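Designed protein (Trypanosoma brucei, PDB 6IEV) has no established natural function but is a designed protein of the thioredoxin fold, probably made to study what governs stability at high temperature. Local coordinates at residues 85-90 and 96-101; 75-78 and 83-86; 23-26 and 30-33. All coordinates share one frame; numbering follows the deposited sequence.

Contact 1 of 3, residues 85-90 and 96-101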
loop_
_atom_site.group_PDB
_atom_site.type_symbol
_atom_site.label_atom_id
_atom_site.label_comp_id
_atom_site.label_asym_id
_atom_site.label_seq_id
_atom_site.Cartn_x
_atom_site.Cartn_y
_atom_site.Cartn_z
ATOM N N GLU A 85 -18.505 26.014 5.483
ATOM C CA GLU A 85 -18.834 27.083 4.544
ATOM C C GLU A 85 -17.671 27.362 3.595
ATOM O O GLU A 85 -17.871 27.502 2.383
ATOM C CB GLU A 85 -19.217 28.356 5.316
ATOM C CG GLU A 85 -20.608 28.339 5.958
ATOM C CD GLU A 85 -20.796 29.439 7.020
ATOM O OE1 GLU A 85 -19.975 30.383 7.068
ATOM O OE2 GLU A 85 -21.764 29.358 7.813
ATOM N N TRP A 86 -16.450 27.435 4.133
ATOM C CA TRP A 86 -15.296 27.855 3.348
ATOM C C TRP A 86 -15.042 26.925 2.173
ATOM O O TRP A 86 -14.661 27.374 1.090
ATOM C CB TRP A 86 -14.052 27.902 4.235
ATOM C CG TRP A 86 -12.839 28.374 3.502
ATOM C CD1 TRP A 86 -11.986 27.626 2.724
ATOM C CD2 TRP A 86 -12.346 29.710 3.463
ATOM N NE1 TRP A 86 -10.993 28.424 2.213
ATOM C CE2 TRP A 86 -11.193 29.708 2.651
ATOM C CE3 TRP A 86 -12.766 30.910 4.040
ATOM C CZ2 TRP A 86 -10.455 30.860 2.412
ATOM C CZ3 TRP A 86 -12.035 32.047 3.802
ATOM C CH2 TRP A 86 -10.889 32.016 2.998
ATOM N N TYR A 87 -15.182 25.629 2.387
ATOM C CA TYR A 87 -14.968 24.636 1.348
ATOM C C TYR A 87 -16.243 24.262 0.612
ATOM O O TYR A 87 -16.229 23.312 -0.177
ATOM C CB TYR A 87 -14.309 23.391 1.959
ATOM C CG TYR A 87 -12.848 23.613 2.229
ATOM C CD1 TYR A 87 -12.433 24.256 3.388
ATOM C CD2 TYR A 87 -11.883 23.199 1.322
ATOM C CE1 TYR A 87 -11.088 24.480 3.635
ATOM C CE2 TYR A 87 -10.539 23.408 1.565
ATOM C CZ TYR A 87 -10.147 24.048 2.721
ATOM O OH TYR A 87 -8.814 24.271 2.973
ATOM N N ASN A 88 -17.345 24.979 0.857
ATOM C CA ASN A 88 -18.586 24.785 0.109
ATOM C C ASN A 88 -19.070 23.336 0.162
ATOM O O ASN A 88 -19.425 22.737 -0.854
ATOM C CB ASN A 88 -18.434 25.266 -1.332
ATOM C CG ASN A 88 -18.851 26.713 -1.492
ATOM O OD1 ASN A 88 -18.027 27.582 -1.788
ATOM N ND2 ASN A 88 -20.135 26.990 -1.253
ATOM N N ILE A 89 -19.095 22.776 1.366
ATOM C CA ILE A 89 -19.507 21.388 1.559
ATOM C C ILE A 89 -21.027 21.336 1.587
ATOM O O ILE A 89 -21.661 21.888 2.494
ATOM C CB ILE A 89 -18.933 20.805 2.854
ATOM C CG1 ILE A 89 -17.406 20.917 2.876
ATOM C CG2 ILE A 89 -19.444 19.385 3.033
ATOM C CD1 ILE A 89 -16.722 20.251 1.687
ATOM N N THR A 90 -21.608 20.612 0.635
ATOM C CA THR A 90 -23.049 20.559 0.483
ATOM C C THR A 90 -23.672 19.282 1.035
ATOM O O THR A 90 -24.878 19.266 1.299
ATOM C CB THR A 90 -23.411 20.689 -1.000
ATOM O OG1 THR A 90 -22.889 19.566 -1.715
ATOM C CG2 THR A 90 -22.787 21.945 -1.580
ATOM N N VAL A 96 -12.219 16.075 0.285
ATOM C CA VAL A 96 -11.583 17.103 -0.530
ATOM C C VAL A 96 -10.093 16.796 -0.609
ATOM O O VAL A 96 -9.471 16.445 0.402
ATOM C CB VAL A 96 -11.809 18.508 0.053
ATOM C CG1 VAL A 96 -11.005 19.540 -0.729
ATOM C CG2 VAL A 96 -13.317 18.860 0.057
ATOM N N ILE A 97 -9.527 16.897 -1.805
ATOM C CA ILE A 97 -8.096 16.712 -2.002
ATOM C C ILE A 97 -7.489 18.054 -2.368
ATOM O O ILE A 97 -7.922 18.689 -3.335
ATOM C CB ILE A 97 -7.801 15.653 -3.073
ATOM C CG1 ILE A 97 -8.514 14.355 -2.706
ATOM C CG2 ILE A 97 -6.298 15.423 -3.185
ATOM C CD1 ILE A 97 -8.379 13.276 -3.756
ATOM N N GLU A 98 -6.468 18.470 -1.620
ATOM C CA GLU A 98 -5.862 19.777 -1.804
ATOM C C GLU A 98 -4.351 19.654 -1.914
ATOM O O GLU A 98 -3.741 18.726 -1.377
ATOM C CB GLU A 98 -6.207 20.715 -0.650
ATOM C CG GLU A 98 -7.672 21.142 -0.631
ATOM C CD GLU A 98 -7.845 22.632 -0.414
ATOM O OE1 GLU A 98 -8.657 23.249 -1.137
ATOM O OE2 GLU A 98 -7.167 23.183 0.478
ATOM N N LYS A 99 -3.751 20.629 -2.587
ATOM C CA LYS A 99 -2.303 20.766 -2.632
ATOM C C LYS A 99 -1.986 22.243 -2.783
ATOM O O LYS A 99 -2.582 22.913 -3.630
ATOM C CB LYS A 99 -1.702 19.954 -3.782
ATOM C CG LYS A 99 -0.211 20.133 -3.976
ATOM C CD LYS A 99 0.357 19.024 -4.861
ATOM C CE LYS A 99 1.499 19.542 -5.738
ATOM N NZ LYS A 99 2.699 19.936 -4.946
ATOM N N GLY A 100 -1.117 22.756 -1.922
ATOM C CA GLY A 100 -0.805 24.182 -1.960
ATOM C C GLY A 100 -2.020 25.080 -1.894
ATOM O O GLY A 100 -2.084 26.100 -2.599
ATOM N N GLY A 101 -3.011 24.713 -1.081
ATOM C CA GLY A 101 -4.205 25.518 -0.921
ATOM C C GLY A 101 -5.181 25.474 -2.078
ATOM O O GLY A 101 -6.240 26.105 -1.997
#
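Tyr87 and Ile89 follow the helix 81-86 of a thioredoxin-type fold, and they lean on Val96 and Glu98 of the strand 94-99, which runs antiparallel to its neighbours in the sheet. The helix ends in a Schellman motif, with Asn88 at positive phi as its C-prime residue; Ile89 N reaches back to Arg84 O and Asn88 N to Glu85 O, the latter at 3.0 Å. Tyr87, the first residue to leave helical phi/psi, directs its side chain to the strand. Its CG stands anti to the carbonyl carbon (chi1 -76°), and the ring projects toward Glu98, whose side chain comes from the opposite direction.

The two flat groups do not stack. Glu98 CD lies in the ring plane at the Tyr87 edge, 3.4 Å from CE2, and the carboxylate is turned 65° from the ring. The phenol hydroxyl donates to the acid, Tyr87 OH to Glu98 OE2 at 3.2 Å, but it meets that oxygen from above the carboxylate plane, 57° out of it. The other oxygen stays by the ring edge, with Glu98 OE1 3.3 Å from Tyr87 CE2.

Two residues earlier on the strand, Val96 divides its methyls between the two partners. Val96 CG2 meets Ile89 CD1 at 4.0 Å, while Val96 CG1 sits obliquely to the Tyr87 ring, 4.3 Å from CD2. Ile97, between Val96 and Glu98, turns to the other side of the sheet, against Leu115 and Leu122 of helix 112-123.

Thr35 OG1, from helix 28-35, makes a weak second bond to Glu98 OE2. The acid is buried, with the tyrosine hydroxyl, this weaker threonine hydroxyl and an aromatic edge beside it. Since the tyrosine bond is long and well off the carboxylate plane, it probably compensates the burial only in part, and the surroundings might raise the acid's pKa.

Contact 2 of 3, residues 75-78 and 83-86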
loop_
_atom_site.group_PDB
_atom_site.type_symbol
_atom_site.label_atom_id
_atom_site.label_comp_id
_atom_site.label_asym_id
_atom_site.label_seq_id
_atom_site.Cartn_x
_atom_site.Cartn_y
_atom_site.Cartn_z
ATOM N N VAL A 75 -12.750 16.741 9.609
ATOM C CA VAL A 75 -13.398 17.964 10.061
ATOM C C VAL A 75 -14.837 17.640 10.435
ATOM O O VAL A 75 -15.635 17.259 9.573
ATOM C CB VAL A 75 -13.345 19.064 8.995
ATOM C CG1 VAL A 75 -14.208 20.266 9.453
ATOM C CG2 VAL A 75 -11.890 19.459 8.741
ATOM N N ASP A 76 -15.173 17.790 11.708
ATOM C CA ASP A 76 -16.555 17.585 12.127
ATOM C C ASP A 76 -17.351 18.854 11.815
ATOM O O ASP A 76 -17.207 19.862 12.510
ATOM C CB ASP A 76 -16.597 17.230 13.611
ATOM C CG ASP A 76 -18.024 17.247 14.198
ATOM O OD1 ASP A 76 -19.026 17.426 13.460
ATOM O OD2 ASP A 76 -18.136 17.116 15.434
ATOM N N THR A 77 -18.223 18.797 10.799
ATOM C CA THR A 77 -18.941 20.000 10.389
ATOM C C THR A 77 -19.909 20.502 11.450
ATOM O O THR A 77 -20.271 21.682 11.411
ATOM C CB THR A 77 -19.729 19.801 9.086
ATOM O OG1 THR A 77 -20.777 18.851 9.292
ATOM C CG2 THR A 77 -18.820 19.346 7.979
ATOM N N SER A 78 -20.354 19.648 12.378
ATOM C CA SER A 78 -21.340 20.115 13.353
ATOM C C SER A 78 -20.722 21.062 14.369
ATOM O O SER A 78 -21.457 21.804 15.022
ATOM C CB SER A 78 -22.007 18.943 14.079
ATOM O OG SER A 78 -21.188 18.487 15.138
ATOM N N ALA A 83 -15.499 26.057 8.564
ATOM C CA ALA A 83 -14.787 25.211 7.602
ATOM C C ALA A 83 -15.753 24.603 6.590
ATOM O O ALA A 83 -15.445 24.530 5.396
ATOM C CB ALA A 83 -14.005 24.098 8.311
ATOM N N ARG A 84 -16.947 24.200 7.040
ATOM C CA ARG A 84 -17.966 23.716 6.107
ATOM C C ARG A 84 -18.305 24.769 5.053
ATOM O O ARG A 84 -18.436 24.455 3.863
ATOM C CB ARG A 84 -19.238 23.299 6.852
ATOM C CG ARG A 84 -20.160 22.428 6.000
ATOM C CD ARG A 84 -21.603 22.611 6.362
ATOM N NE ARG A 84 -22.011 24.009 6.216
ATOM C CZ ARG A 84 -22.286 24.594 5.053
ATOM N NH1 ARG A 84 -22.194 23.898 3.926
ATOM N NH2 ARG A 84 -22.656 25.871 5.014
ATOM N N GLU A 85 -18.505 26.014 5.483
ATOM C CA GLU A 85 -18.834 27.083 4.544
ATOM C C GLU A 85 -17.671 27.362 3.595
ATOM O O GLU A 85 -17.871 27.502 2.383
ATOM C CB GLU A 85 -19.217 28.356 5.316
ATOM C CG GLU A 85 -20.608 28.339 5.958
ATOM C CD GLU A 85 -20.796 29.439 7.020
ATOM O OE1 GLU A 85 -19.975 30.383 7.068
ATOM O OE2 GLU A 85 -21.764 29.358 7.813
ATOM N N TRP A 86 -16.450 27.435 4.133
ATOM C CA TRP A 86 -15.296 27.855 3.348
ATOM C C TRP A 86 -15.042 26.925 2.173
ATOM O O TRP A 86 -14.661 27.374 1.090
ATOM C CB TRP A 86 -14.052 27.902 4.235
ATOM C CG TRP A 86 -12.839 28.374 3.502
ATOM C CD1 TRP A 86 -11.986 27.626 2.724
ATOM C CD2 TRP A 86 -12.346 29.710 3.463
ATOM N NE1 TRP A 86 -10.993 28.424 2.213
ATOM C CE2 TRP A 86 -11.193 29.708 2.651
ATOM C CE3 TRP A 86 -12.766 30.910 4.040
ATOM C CZ2 TRP A 86 -10.455 30.860 2.412
ATOM C CZ3 TRP A 86 -12.035 32.047 3.802
ATOM C CH2 TRP A 86 -10.889 32.016 2.998
#
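Asp76 OD1 is gripped twice by Ser78, once by its hydroxyl and once by its backbone N. Ser78 OG donates at 2.9 Å to Asp76 OD1 from the syn side, 21° out of the carboxylate plane, whereas Ser78 N, at 2.8 Å from Asp76 OD1, comes in from above the plane. Both donors approach over the same face of the acid. The N-H bond makes this an Asx turn, and it bends the chain as it leaves the strand 70-76. On the other oxygen, Asp76 OD2, Thr79 OG1 forms a weak bond.

Across the bend the contact is apolar. Strand 70-76, the turn and helix 81-86 make up a strand-to-helix connection of the thioredoxin fold, and the helix packs back against the end of the strand that feeds it. Deeper in, Val75 CG1 meets Ala83 CB at 4.0 Å, methyl to methyl; both residues are buried, and Val75 also touches Phe45 of the adjoining strand 40-46.

Nearer the surface, Thr77 and Arg84 take over. The hydroxyl of Thr77 sits between backbone N and carbonyl carbon (chi1 66°) and makes a weak bond to Thr46 O, which leaves the methyl to face the helix. Thr77 CG2 rests on the aliphatic root of the arginine, 3.9 Å from Arg84 CG and 4.1 Å from Arg84 CB. Beyond that root the Arg84 chain bends at chi3 (58°), carrying the guanidinium on toward Ile89 O, to which NH1 bonds weakly.

Contact 3 of 3, residues 23-26 and 30-33; sequences HVIM and ELRE
With CG anti to the backbone N in both His23 and Glu30 (chi1 179° in the latter), and the glutamate extended beyond CG, the imidazole and the carboxylate reach each other from opposite directions. His23 NE2 donates to Glu30 OE1 at 2.7 Å. The oxygen lies almost in the ring plane, at the edge of the imidazole; from the acid's side the nitrogen arrives syn but tilted out of the carboxylate plane, the two planes being 71° apart. This is a histidine-carboxylate hydrogen bond; the nearby acid might stabilise a positively charged imidazole, although a neutral ring with its proton on NE2 would make the same bond.

The second oxygen is held by the backbone. Met26 N points to Glu30 OE2 at 2.8 Å and with hardly any bend, 174° at the hydrogen, meeting the oxygen nearly along its C-O axis. Held at both oxygens, the carboxylate has little freedom to rotate. Water 1 adds a link on the histidine-bound side, standing 2.8 Å from Val24 O and 2.9 Å from Glu30 OE1.

Ile25 fills in beneath this polar clasp. Its CD1 lies against the glutamate stem, 3.5 Å from Glu30 CD and 3.7 Å from Glu30 CG, while its other branch goes to the next helical residue: Ile25 CG2 packs on Leu31 CB at 3.9 Å, the two side chains crossing at about a right angle.

Glu30 N bonds to Ser27 OG in the short connection between the two segments. The strand 23-24 is an outermost strand of the sheet within this chain and pairs in parallel with strand 70-76, where His23 and Ile25 share backbone bonds with Ser74; helix 28-35 folds over that edge, with Ile25 and Leu31 both resting on Val75.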
loop_
_atom_site.group_PDB
_atom_site.type_symbol
_atom_site.label_atom_id
_atom_site.label_comp_id
_atom_site.label_asym_id
_atom_site.label_seq_id
_atom_site.Cartn_x
_atom_site.Cartn_y
_atom_site.Cartn_z
ATOM N N HIS A 23 -5.693 13.415 11.200
ATOM C CA HIS A 23 -5.564 14.400 12.262
ATOM C C HIS A 23 -6.894 15.161 12.408
ATOM O O HIS A 23 -7.441 15.663 11.419
ATOM C CB HIS A 23 -4.404 15.350 11.969
ATOM C CG HIS A 23 -4.346 16.517 12.909
ATOM N ND1 HIS A 23 -4.227 16.365 14.272
ATOM C CD2 HIS A 23 -4.425 17.848 12.684
ATOM C CE1 HIS A 23 -4.242 17.554 14.852
ATOM N NE2 HIS A 23 -4.352 18.471 13.909
ATOM N N VAL A 24 -7.443 15.210 13.616
ATOM C CA VAL A 24 -8.719 15.901 13.816
ATOM C C VAL A 24 -8.499 17.418 13.876
ATOM O O VAL A 24 -7.742 17.921 14.714
ATOM C CB VAL A 24 -9.431 15.383 15.068
ATOM C CG1 VAL A 24 -10.581 16.322 15.448
ATOM C CG2 VAL A 24 -9.971 13.983 14.803
ATOM N N ILE A 25 -9.191 18.148 13.000
ATOM C CA ILE A 25 -9.012 19.591 12.830
ATOM C C ILE A 25 -9.956 20.350 13.752
ATOM O O ILE A 25 -11.146 20.024 13.855
ATOM C CB ILE A 25 -9.240 19.999 11.367
ATOM C CG1 ILE A 25 -8.028 19.606 10.528
ATOM C CG2 ILE A 25 -9.553 21.496 11.261
ATOM C CD1 ILE A 25 -6.744 20.323 10.928
ATOM N N MET A 26 -9.434 21.367 14.432
ATOM C CA MET A 26 -10.266 22.151 15.339
ATOM C C MET A 26 -10.836 23.440 14.755
ATOM O O MET A 26 -11.840 23.925 15.274
ATOM C CB MET A 26 -9.484 22.481 16.600
ATOM C CG MET A 26 -9.623 21.421 17.647
ATOM S SD MET A 26 -8.561 21.866 18.995
ATOM C CE MET A 26 -7.105 22.395 18.091
ATOM N N GLU A 30 -6.561 26.491 11.569
ATOM C CA GLU A 30 -5.675 25.334 11.559
ATOM C C GLU A 30 -5.741 24.619 10.218
ATOM O O GLU A 30 -4.714 24.209 9.677
ATOM C CB GLU A 30 -6.027 24.373 12.692
ATOM C CG GLU A 30 -5.134 23.135 12.699
ATOM C CD GLU A 30 -5.591 22.088 13.712
ATOM O OE1 GLU A 30 -4.812 21.174 14.018
ATOM O OE2 GLU A 30 -6.740 22.169 14.196
ATOM N N LEU A 31 -6.940 24.479 9.655
ATOM C CA LEU A 31 -7.088 23.740 8.406
ATOM C C LEU A 31 -6.392 24.451 7.246
ATOM O O LEU A 31 -5.778 23.801 6.395
ATOM C CB LEU A 31 -8.574 23.528 8.103
ATOM C CG LEU A 31 -8.941 22.789 6.814
ATOM C CD1 LEU A 31 -8.079 21.541 6.633
ATOM C CD2 LEU A 31 -10.403 22.416 6.830
ATOM N N ARG A 32 -6.482 25.783 7.189
ATOM C CA ARG A 32 -5.853 26.512 6.091
ATOM C C ARG A 32 -4.333 26.468 6.172
ATOM O O ARG A 32 -3.662 26.349 5.144
ATOM C CB ARG A 32 -6.334 27.960 6.074
ATOM C CG ARG A 32 -7.788 28.109 5.685
ATOM C CD ARG A 32 -8.189 29.578 5.616
ATOM N NE ARG A 32 -7.536 30.302 4.528
ATOM C CZ ARG A 32 -7.701 31.603 4.296
ATOM N NH1 ARG A 32 -8.502 32.333 5.075
ATOM N NH2 ARG A 32 -7.067 32.172 3.279
ATOM N N GLU A 33 -3.770 26.543 7.380
ATOM C CA GLU A 33 -2.321 26.415 7.507
ATOM C C GLU A 33 -1.856 24.999 7.194
ATOM O O GLU A 33 -0.725 24.811 6.738
ATOM C CB GLU A 33 -1.855 26.858 8.896
ATOM C CG GLU A 33 -1.457 28.341 8.930
ATOM C CD GLU A 33 -0.194 28.630 9.747
ATOM O OE1 GLU A 33 -0.241 28.544 10.997
ATOM O OE2 GLU A 33 0.849 28.957 9.130
HETATM O O HOH W 1 -6.340 19.866 16.130
#

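In the fold
All three contacts serve one sheet of the thioredoxin fold. Contact 1 is the buried one, nearest the chain centre, and joins the turn that ends helix 81-86 to strand 94-99; contact 2 fixes the same helix to strand 70-76. Contact 3 brings helix 28-35 to the edge strand 23-24. Leu31 of contact 3 joins them: its CD2 touches Tyr87, Val75 and Ala83. The chemistry differs with place. Contact 1 sets one hydroxyl-to-acid bond among apolar groups, contact 2 is purely apolar across its segments, and contact 3, partly buried, ties its glutamate to a histidine, a backbone N and a water.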